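Local coordinates for glucoamylase (Thermoanaerobacterium thermosaccharolyticum, PDB 1LF6), which hydrolyses terminal alpha-1,4-linked glucose units one after another from the non-reducing ends of glucan chains, probably releasing beta-D-glucose, and belongs to glycoside hydrolase family 15, at residues 64-68 against 307-312; 99-105 against 299-304. The contacts are given in a common frame with arbitrary orientation. Residues are numbered along the deposited sequence.

Interaction 1. Residues 64-68 against 307-312; sequences YPTID and ASEDKT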
ATOM      1  N   TYR A  64     -11.752   2.403  -8.860  1.00 21.78           N
ATOM      2  CA  TYR A  64     -12.331   3.409  -9.746  1.00 22.82           C
ATOM      3  C   TYR A  64     -13.485   4.101  -9.030  1.00 23.05           C
ATOM      4  O   TYR A  64     -14.281   3.451  -8.352  1.00 23.89           O
ATOM      5  CB  TYR A  64     -12.849   2.774 -11.050  1.00 24.14           C
ATOM      6  CG  TYR A  64     -13.890   3.621 -11.765  1.00 22.99           C
ATOM      7  CD1 TYR A  64     -15.238   3.549 -11.410  1.00 25.75           C
ATOM      8  CD2 TYR A  64     -13.522   4.529 -12.760  1.00 25.80           C
ATOM      9  CE1 TYR A  64     -16.193   4.355 -12.024  1.00 24.88           C
ATOM     10  CE2 TYR A  64     -14.474   5.344 -13.384  1.00 25.25           C
ATOM     11  CZ  TYR A  64     -15.806   5.249 -13.008  1.00 26.76           C
ATOM     12  OH  TYR A  64     -16.756   6.043 -13.613  1.00 27.97           O
ATOM     13  N   PRO A  65     -13.602   5.431  -9.179  1.00 23.89           N
ATOM     14  CA  PRO A  65     -12.740   6.322  -9.961  1.00 23.56           C
ATOM     15  C   PRO A  65     -11.648   6.964  -9.109  1.00 23.41           C
ATOM     16  O   PRO A  65     -10.896   7.815  -9.588  1.00 22.60           O
ATOM     17  CB  PRO A  65     -13.723   7.348 -10.487  1.00 24.55           C
ATOM     18  CG  PRO A  65     -14.606   7.548  -9.294  1.00 24.90           C
ATOM     19  CD  PRO A  65     -14.842   6.130  -8.789  1.00 24.14           C
ATOM     20  N   THR A  66     -11.582   6.566  -7.844  1.00 22.01           N
ATOM     21  CA  THR A  66     -10.580   7.095  -6.927  1.00 22.09           C
ATOM     22  C   THR A  66      -9.795   5.927  -6.351  1.00 22.36           C
ATOM     23  O   THR A  66     -10.292   4.800  -6.299  1.00 22.99           O
ATOM     24  CB  THR A  66     -11.216   7.873  -5.767  1.00 21.03           C
ATOM     25  OG1 THR A  66     -12.085   7.002  -5.040  1.00 20.86           O
ATOM     26  CG2 THR A  66     -12.008   9.073  -6.287  1.00 19.61           C
ATOM     27  N   ILE A  67      -8.579   6.202  -5.898  1.00 21.82           N
ATOM     28  CA  ILE A  67      -7.721   5.156  -5.363  1.00 21.78           C
ATOM     29  C   ILE A  67      -8.211   4.528  -4.051  1.00 22.27           C
ATOM     30  O   ILE A  67      -7.634   3.552  -3.585  1.00 23.24           O
ATOM     31  CB  ILE A  67      -6.272   5.684  -5.210  1.00 21.05           C
ATOM     32  CG1 ILE A  67      -5.288   4.515  -5.220  1.00 18.98           C
ATOM     33  CG2 ILE A  67      -6.148   6.528  -3.942  1.00 20.28           C
ATOM     34  CD1 ILE A  67      -3.846   4.960  -5.345  1.00 19.07           C
ATOM     35  N   ASP A  68      -9.272   5.072  -3.458  1.00 23.15           N
ATOM     36  CA  ASP A  68      -9.807   4.502  -2.222  1.00 23.86           C
ATOM     37  C   ASP A  68     -11.196   3.911  -2.460  1.00 23.42           C
ATOM     38  O   ASP A  68     -11.936   3.623  -1.518  1.00 21.94           O
ATOM     39  CB  ASP A  68      -9.850   5.553  -1.103  1.00 23.48           C
ATOM     40  CG  ASP A  68     -10.979   6.555  -1.268  1.00 26.50           C
ATOM     41  OD1 ASP A  68     -11.420   6.787  -2.414  1.00 28.52           O
ATOM     42  OD2 ASP A  68     -11.417   7.126  -0.243  1.00 24.64           O
ATOM     43  N   ALA A 307       2.182   5.372  -8.591  1.00 19.28           N
ATOM     44  CA  ALA A 307       0.852   4.811  -8.809  1.00 19.59           C
ATOM     45  C   ALA A 307      -0.037   4.822  -7.563  1.00 21.43           C
ATOM     46  O   ALA A 307      -1.178   4.357  -7.616  1.00 22.37           O
ATOM     47  CB  ALA A 307       0.982   3.384  -9.333  1.00 18.01           C
ATOM     48  N   SER A 308       0.466   5.362  -6.454  1.00 20.18           N
ATOM     49  CA  SER A 308      -0.310   5.390  -5.207  1.00 20.06           C
ATOM     50  C   SER A 308      -0.980   6.729  -4.913  1.00 18.64           C
ATOM     51  O   SER A 308      -1.484   6.957  -3.809  1.00 15.27           O
ATOM     52  CB  SER A 308       0.582   4.991  -4.027  1.00 19.99           C
ATOM     53  OG  SER A 308       1.024   3.652  -4.168  1.00 25.60           O
ATOM     54  N   GLU A 309      -0.982   7.613  -5.905  1.00 18.14           N
ATOM     55  CA  GLU A 309      -1.604   8.923  -5.759  1.00 19.57           C
ATOM     56  C   GLU A 309      -3.026   8.879  -6.312  1.00 21.08           C
ATOM     57  O   GLU A 309      -3.279   8.210  -7.310  1.00 21.02           O
ATOM     58  CB  GLU A 309      -0.803   9.979  -6.534  1.00 19.43           C
ATOM     59  CG  GLU A 309      -1.445  11.363  -6.586  1.00 19.83           C
ATOM     60  CD  GLU A 309      -0.682  12.346  -7.467  1.00 19.84           C
ATOM     61  OE1 GLU A 309      -0.295  11.961  -8.590  1.00 20.32           O
ATOM     62  OE2 GLU A 309      -0.484  13.502  -7.043  1.00 17.52           O
ATOM     63  N   ASP A 310      -3.960   9.569  -5.664  1.00 21.01           N
ATOM     64  CA  ASP A 310      -5.310   9.602  -6.200  1.00 22.06           C
ATOM     65  C   ASP A 310      -5.193  10.490  -7.431  1.00 22.75           C
ATOM     66  O   ASP A 310      -4.330  11.371  -7.485  1.00 22.01           O
ATOM     67  CB  ASP A 310      -6.307  10.211  -5.212  1.00 20.79           C
ATOM     68  CG  ASP A 310      -7.742  10.189  -5.751  1.00 22.06           C
ATOM     69  OD1 ASP A 310      -8.218   9.097  -6.132  1.00 20.75           O
ATOM     70  OD2 ASP A 310      -8.382  11.259  -5.797  1.00 20.39           O
ATOM     71  N   LYS A 311      -6.042  10.261  -8.425  1.00 23.76           N
ATOM     72  CA  LYS A 311      -5.964  11.055  -9.642  1.00 23.28           C
ATOM     73  C   LYS A 311      -6.904  12.257  -9.662  1.00 24.67           C
ATOM     74  O   LYS A 311      -6.897  13.040 -10.610  1.00 25.16           O
ATOM     75  CB  LYS A 311      -6.188  10.149 -10.852  1.00 22.75           C
ATOM     76  CG  LYS A 311      -5.091   9.098 -10.974  1.00 21.47           C
ATOM     77  CD  LYS A 311      -5.277   8.158 -12.152  1.00 23.83           C
ATOM     78  CE  LYS A 311      -4.092   7.198 -12.247  1.00 22.38           C
ATOM     79  NZ  LYS A 311      -4.125   6.309 -13.435  1.00 21.57           N
ATOM     80  N   THR A 312      -7.695  12.409  -8.604  1.00 24.67           N
ATOM     81  CA  THR A 312      -8.618  13.531  -8.499  1.00 25.36           C
ATOM     82  C   THR A 312      -8.080  14.479  -7.426  1.00 26.22           C
ATOM     83  O   THR A 312      -7.968  15.683  -7.645  1.00 26.20           O
ATOM     84  CB  THR A 312     -10.030  13.052  -8.125  1.00 25.90           C
ATOM     85  OG1 THR A 312     -10.452  12.056  -9.064  1.00 25.05           O
ATOM     86  CG2 THR A 312     -11.020  14.216  -8.160  1.00 26.31           C
TER
HETATM   87  O   HOH W   1      -9.127   9.957  -8.819  1.00 25.46           O
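In bacterial glucoamylase a beta-sandwich domain abuts an (alpha/alpha) barrel, and here the turn joining antiparallel strands 58-63 and 70-80 of the sandwich meets the loop that leaves helix 296-306. The contact illustrates how one carboxylate, a bridging water and one buried isoleucine can join two irregular segments. Among the direct polar interactions, the backbone N of Ile67 donates a nearly straight hydrogen bond to OD1 of Asp310 (2.9 Å, 161°). The other carboxylate oxygen, OD2, turns back on its own loop, accepting from the backbone N of Asn313 and, weakly, from that of Thr312, so the aspartate holds its own turn as well as the facing one. Apolar packing is carried by Ile67, whose CD1 lies against the backbone of 307-309, 3.4 Å from C of Ser308 and 3.6 Å from O of Ala307, while its CG2 is 3.9 Å from CB of Asp310; Trp51 of strand 51-55 touches both side chains. Pro65, which follows a cis peptide bond, offers its carbonyl to the solvent-mediated link. There a water donates to Pro65 O at 2.9 Å and to Asp310 OD1 at 3.0 Å, and accepts from Thr312 OG1 at 2.5 Å.

Interaction 2. Residues 99-105 against 299-304; sequences KFTDKSL and YNSMMI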
ATOM      1  N   LYS A  99       7.172  -8.477 -14.781  1.00 19.76           N
ATOM      2  CA  LYS A  99       6.646  -7.275 -15.432  1.00 20.21           C
ATOM      3  C   LYS A  99       7.033  -7.264 -16.907  1.00 18.94           C
ATOM      4  O   LYS A  99       7.977  -7.943 -17.306  1.00 19.71           O
ATOM      5  CB  LYS A  99       7.182  -6.007 -14.747  1.00 19.59           C
ATOM      6  CG  LYS A  99       6.915  -5.944 -13.240  1.00 21.60           C
ATOM      7  CD  LYS A  99       6.935  -4.518 -12.699  1.00 18.42           C
ATOM      8  CE  LYS A  99       8.263  -3.811 -12.934  1.00 18.57           C
ATOM      9  NZ  LYS A  99       9.407  -4.520 -12.287  1.00 16.24           N
ATOM     10  N   PHE A 100       6.298  -6.498 -17.711  1.00 19.75           N
ATOM     11  CA  PHE A 100       6.581  -6.393 -19.142  1.00 19.48           C
ATOM     12  C   PHE A 100       8.033  -5.947 -19.296  1.00 21.11           C
ATOM     13  O   PHE A 100       8.787  -6.508 -20.088  1.00 22.47           O
ATOM     14  CB  PHE A 100       5.638  -5.374 -19.797  1.00 19.78           C
ATOM     15  CG  PHE A 100       4.189  -5.801 -19.816  1.00 20.06           C
ATOM     16  CD1 PHE A 100       3.183  -4.866 -20.032  1.00 18.87           C
ATOM     17  CD2 PHE A 100       3.831  -7.137 -19.624  1.00 19.67           C
ATOM     18  CE1 PHE A 100       1.847  -5.245 -20.056  1.00 18.81           C
ATOM     19  CE2 PHE A 100       2.494  -7.524 -19.647  1.00 19.64           C
ATOM     20  CZ  PHE A 100       1.502  -6.575 -19.863  1.00 18.53           C
ATOM     21  N   THR A 101       8.414  -4.929 -18.529  1.00 21.29           N
ATOM     22  CA  THR A 101       9.777  -4.407 -18.529  1.00 21.67           C
ATOM     23  C   THR A 101      10.068  -3.891 -17.122  1.00 23.45           C
ATOM     24  O   THR A 101       9.168  -3.821 -16.282  1.00 21.81           O
ATOM     25  CB  THR A 101       9.960  -3.224 -19.505  1.00 22.59           C
ATOM     26  OG1 THR A 101       9.242  -2.086 -19.015  1.00 22.83           O
ATOM     27  CG2 THR A 101       9.453  -3.585 -20.898  1.00 22.74           C
ATOM     28  N   ASP A 102      11.323  -3.534 -16.873  1.00 24.09           N
ATOM     29  CA  ASP A 102      11.737  -3.011 -15.577  1.00 25.66           C
ATOM     30  C   ASP A 102      11.287  -1.567 -15.366  1.00 25.50           C
ATOM     31  O   ASP A 102      11.491  -0.994 -14.294  1.00 24.13           O
ATOM     32  CB  ASP A 102      13.259  -3.080 -15.438  1.00 28.52           C
ATOM     33  CG  ASP A 102      13.743  -4.445 -15.003  1.00 31.70           C
ATOM     34  OD1 ASP A 102      14.975  -4.621 -14.856  1.00 33.66           O
ATOM     35  OD2 ASP A 102      12.896  -5.343 -14.801  1.00 34.32           O
ATOM     36  N   LYS A 103      10.675  -0.974 -16.383  1.00 24.09           N
ATOM     37  CA  LYS A 103      10.227   0.408 -16.266  1.00 24.55           C
ATOM     38  C   LYS A 103       8.757   0.579 -16.625  1.00 23.37           C
ATOM     39  O   LYS A 103       8.363   1.593 -17.201  1.00 25.43           O
ATOM     40  CB  LYS A 103      11.106   1.321 -17.135  1.00 25.18           C
ATOM     41  CG  LYS A 103      12.572   1.354 -16.686  1.00 27.50           C
ATOM     42  CD  LYS A 103      13.455   2.198 -17.598  1.00 28.22           C
ATOM     43  CE  LYS A 103      14.895   2.250 -17.090  1.00 31.45           C
ATOM     44  NZ  LYS A 103      15.798   3.033 -17.997  1.00 31.67           N
ATOM     45  N   SER A 104       7.954  -0.425 -16.284  1.00 22.92           N
ATOM     46  CA  SER A 104       6.515  -0.393 -16.537  1.00 22.43           C
ATOM     47  C   SER A 104       5.768  -1.302 -15.560  1.00 22.29           C
ATOM     48  O   SER A 104       6.228  -2.400 -15.233  1.00 20.88           O
ATOM     49  CB  SER A 104       6.200  -0.808 -17.987  1.00 22.27           C
ATOM     50  OG  SER A 104       6.691  -2.101 -18.295  1.00 22.82           O
ATOM     51  N   LEU A 105       4.618  -0.834 -15.086  1.00 22.16           N
ATOM     52  CA  LEU A 105       3.817  -1.616 -14.152  1.00 23.65           C
ATOM     53  C   LEU A 105       2.798  -2.477 -14.893  1.00 23.60           C
ATOM     54  O   LEU A 105       1.609  -2.488 -14.568  1.00 23.69           O
ATOM     55  CB  LEU A 105       3.117  -0.699 -13.141  1.00 23.24           C
ATOM     56  CG  LEU A 105       4.029  -0.022 -12.108  1.00 24.07           C
ATOM     57  CD1 LEU A 105       3.194   0.779 -11.122  1.00 21.92           C
ATOM     58  CD2 LEU A 105       4.834  -1.076 -11.367  1.00 22.78           C
ATOM     59  N   TYR A 299      13.410   1.255  -9.545  1.00 18.90           N
ATOM     60  CA  TYR A 299      12.380   1.693 -10.475  1.00 17.78           C
ATOM     61  C   TYR A 299      11.015   1.125 -10.076  1.00 17.01           C
ATOM     62  O   TYR A 299      10.003   1.831 -10.113  1.00 17.28           O
ATOM     63  CB  TYR A 299      12.757   1.273 -11.902  1.00 18.97           C
ATOM     64  CG  TYR A 299      13.869   2.112 -12.499  1.00 18.66           C
ATOM     65  CD1 TYR A 299      13.669   3.462 -12.784  1.00 22.36           C
ATOM     66  CD2 TYR A 299      15.124   1.563 -12.765  1.00 20.24           C
ATOM     67  CE1 TYR A 299      14.699   4.254 -13.324  1.00 22.87           C
ATOM     68  CE2 TYR A 299      16.161   2.344 -13.302  1.00 23.11           C
ATOM     69  CZ  TYR A 299      15.938   3.688 -13.577  1.00 22.96           C
ATOM     70  OH  TYR A 299      16.959   4.456 -14.102  1.00 24.21           O
ATOM     71  N   ASN A 300      10.984  -0.144  -9.684  1.00 15.88           N
ATOM     72  CA  ASN A 300       9.724  -0.761  -9.278  1.00 16.40           C
ATOM     73  C   ASN A 300       9.122   0.039  -8.127  1.00 16.49           C
ATOM     74  O   ASN A 300       7.938   0.388  -8.154  1.00 16.71           O
ATOM     75  CB  ASN A 300       9.942  -2.221  -8.841  1.00 14.54           C
ATOM     76  CG  ASN A 300       8.631  -2.981  -8.651  1.00 16.75           C
ATOM     77  OD1 ASN A 300       8.385  -3.566  -7.595  1.00 19.67           O
ATOM     78  ND2 ASN A 300       7.791  -2.979  -9.675  1.00 13.86           N
ATOM     79  N   SER A 301       9.941   0.339  -7.120  1.00 15.65           N
ATOM     80  CA  SER A 301       9.474   1.098  -5.962  1.00 16.34           C
ATOM     81  C   SER A 301       8.937   2.471  -6.364  1.00 16.86           C
ATOM     82  O   SER A 301       7.870   2.877  -5.909  1.00 16.20           O
ATOM     83  CB  SER A 301      10.610   1.278  -4.945  1.00 14.91           C
ATOM     84  OG  SER A 301      11.073   0.021  -4.474  1.00 14.08           O
ATOM     85  N   MET A 302       9.670   3.180  -7.221  1.00 15.32           N
ATOM     86  CA  MET A 302       9.236   4.508  -7.633  1.00 15.90           C
ATOM     87  C   MET A 302       7.927   4.518  -8.426  1.00 16.06           C
ATOM     88  O   MET A 302       7.136   5.453  -8.303  1.00 17.22           O
ATOM     89  CB  MET A 302      10.344   5.214  -8.423  1.00 16.46           C
ATOM     90  CG  MET A 302      11.568   5.588  -7.579  1.00 16.16           C
ATOM     91  SD  MET A 302      11.148   6.420  -6.033  1.00 18.68           S
ATOM     92  CE  MET A 302      10.195   7.831  -6.628  1.00 15.87           C
ATOM     93  N   MET A 303       7.689   3.488  -9.232  1.00 16.53           N
ATOM     94  CA  MET A 303       6.452   3.423 -10.005  1.00 16.98           C
ATOM     95  C   MET A 303       5.292   3.137  -9.055  1.00 16.11           C
ATOM     96  O   MET A 303       4.214   3.735  -9.167  1.00 15.04           O
ATOM     97  CB  MET A 303       6.533   2.323 -11.066  1.00 17.12           C
ATOM     98  CG  MET A 303       7.662   2.525 -12.068  1.00 21.91           C
ATOM     99  SD  MET A 303       7.627   1.380 -13.462  1.00 23.28           S
ATOM    100  CE  MET A 303       7.142   2.439 -14.700  1.00 27.65           C
ATOM    101  N   ILE A 304       5.520   2.218  -8.123  1.00 15.49           N
ATOM    102  CA  ILE A 304       4.498   1.866  -7.148  1.00 16.66           C
ATOM    103  C   ILE A 304       4.079   3.118  -6.383  1.00 16.66           C
ATOM    104  O   ILE A 304       2.888   3.359  -6.189  1.00 17.70           O
ATOM    105  CB  ILE A 304       5.009   0.788  -6.154  1.00 17.71           C
ATOM    106  CG1 ILE A 304       5.136  -0.554  -6.871  1.00 17.11           C
ATOM    107  CG2 ILE A 304       4.061   0.673  -4.956  1.00 14.03           C
ATOM    108  CD1 ILE A 304       5.688  -1.660  -5.998  1.00 19.39           C
TER
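Met303 makes an unusually intimate approach to a backbone: its CE lies only 2.9 Å from the carbonyl O of Lys103, while its SD is 3.4 Å from N of Ser104. A helix side chain thus lies along the peptide linking two loop residues, in a contact otherwise governed by side-chain packing. One helical turn earlier, Tyr299 receives the extended side chain of Lys103, whose CE sits 4.1 Å from the centroid of the Tyr299 ring and 18° off its normal, a CH-pi contact over the ring face. The end of the aliphatic chain rests on the ring, and its NZ reaches on to hydrogen-bond Asn285. Leu105 supplies the apolar end of the interface, with CG 3.6 Å from CB of Met303 and CD1 4.1 Å from N of Ile304. Residues Tyr299 and Met303, four apart, point the same way from the helix, so both meet the 102-105 part of the loop. Within the loop, Thr101 OG1 accepts from N of Lys103 at 3.2 Å, an ST turn; separately, Thr101 OG1 and Ser104 OG share a 2.7 Å hydrogen bond. This hairpin connection between antiparallel strands 93-99 and 107-113 packs against helix 296-306, with Trp280 and Cys284 of helix 269-284 touching Met303 and helix 653-668 covering Ser301.

How the interactions relate
Followed from the N terminus, the chain gives first the turn at 64-68, then the hairpin loop at 99-105, both in the beta-sandwich part. It runs through the remaining strands and helices 254-266 and 269-284 before helix 296-306 returns to the 99-105 loop, closing interaction 2. Directly beyond that helix, 307-312 reaches back to 64-68 and closes interaction 1, so interaction 2 is nested within the larger loop. The principle is that one continuous segment, a helix and its exit loop, can join connections from two different sheets to the catalytic-domain side. The centres lie about 18 Å apart, yet the contacts touch where CB of Ala307 packs 3.9 Å from CD1 of Leu105.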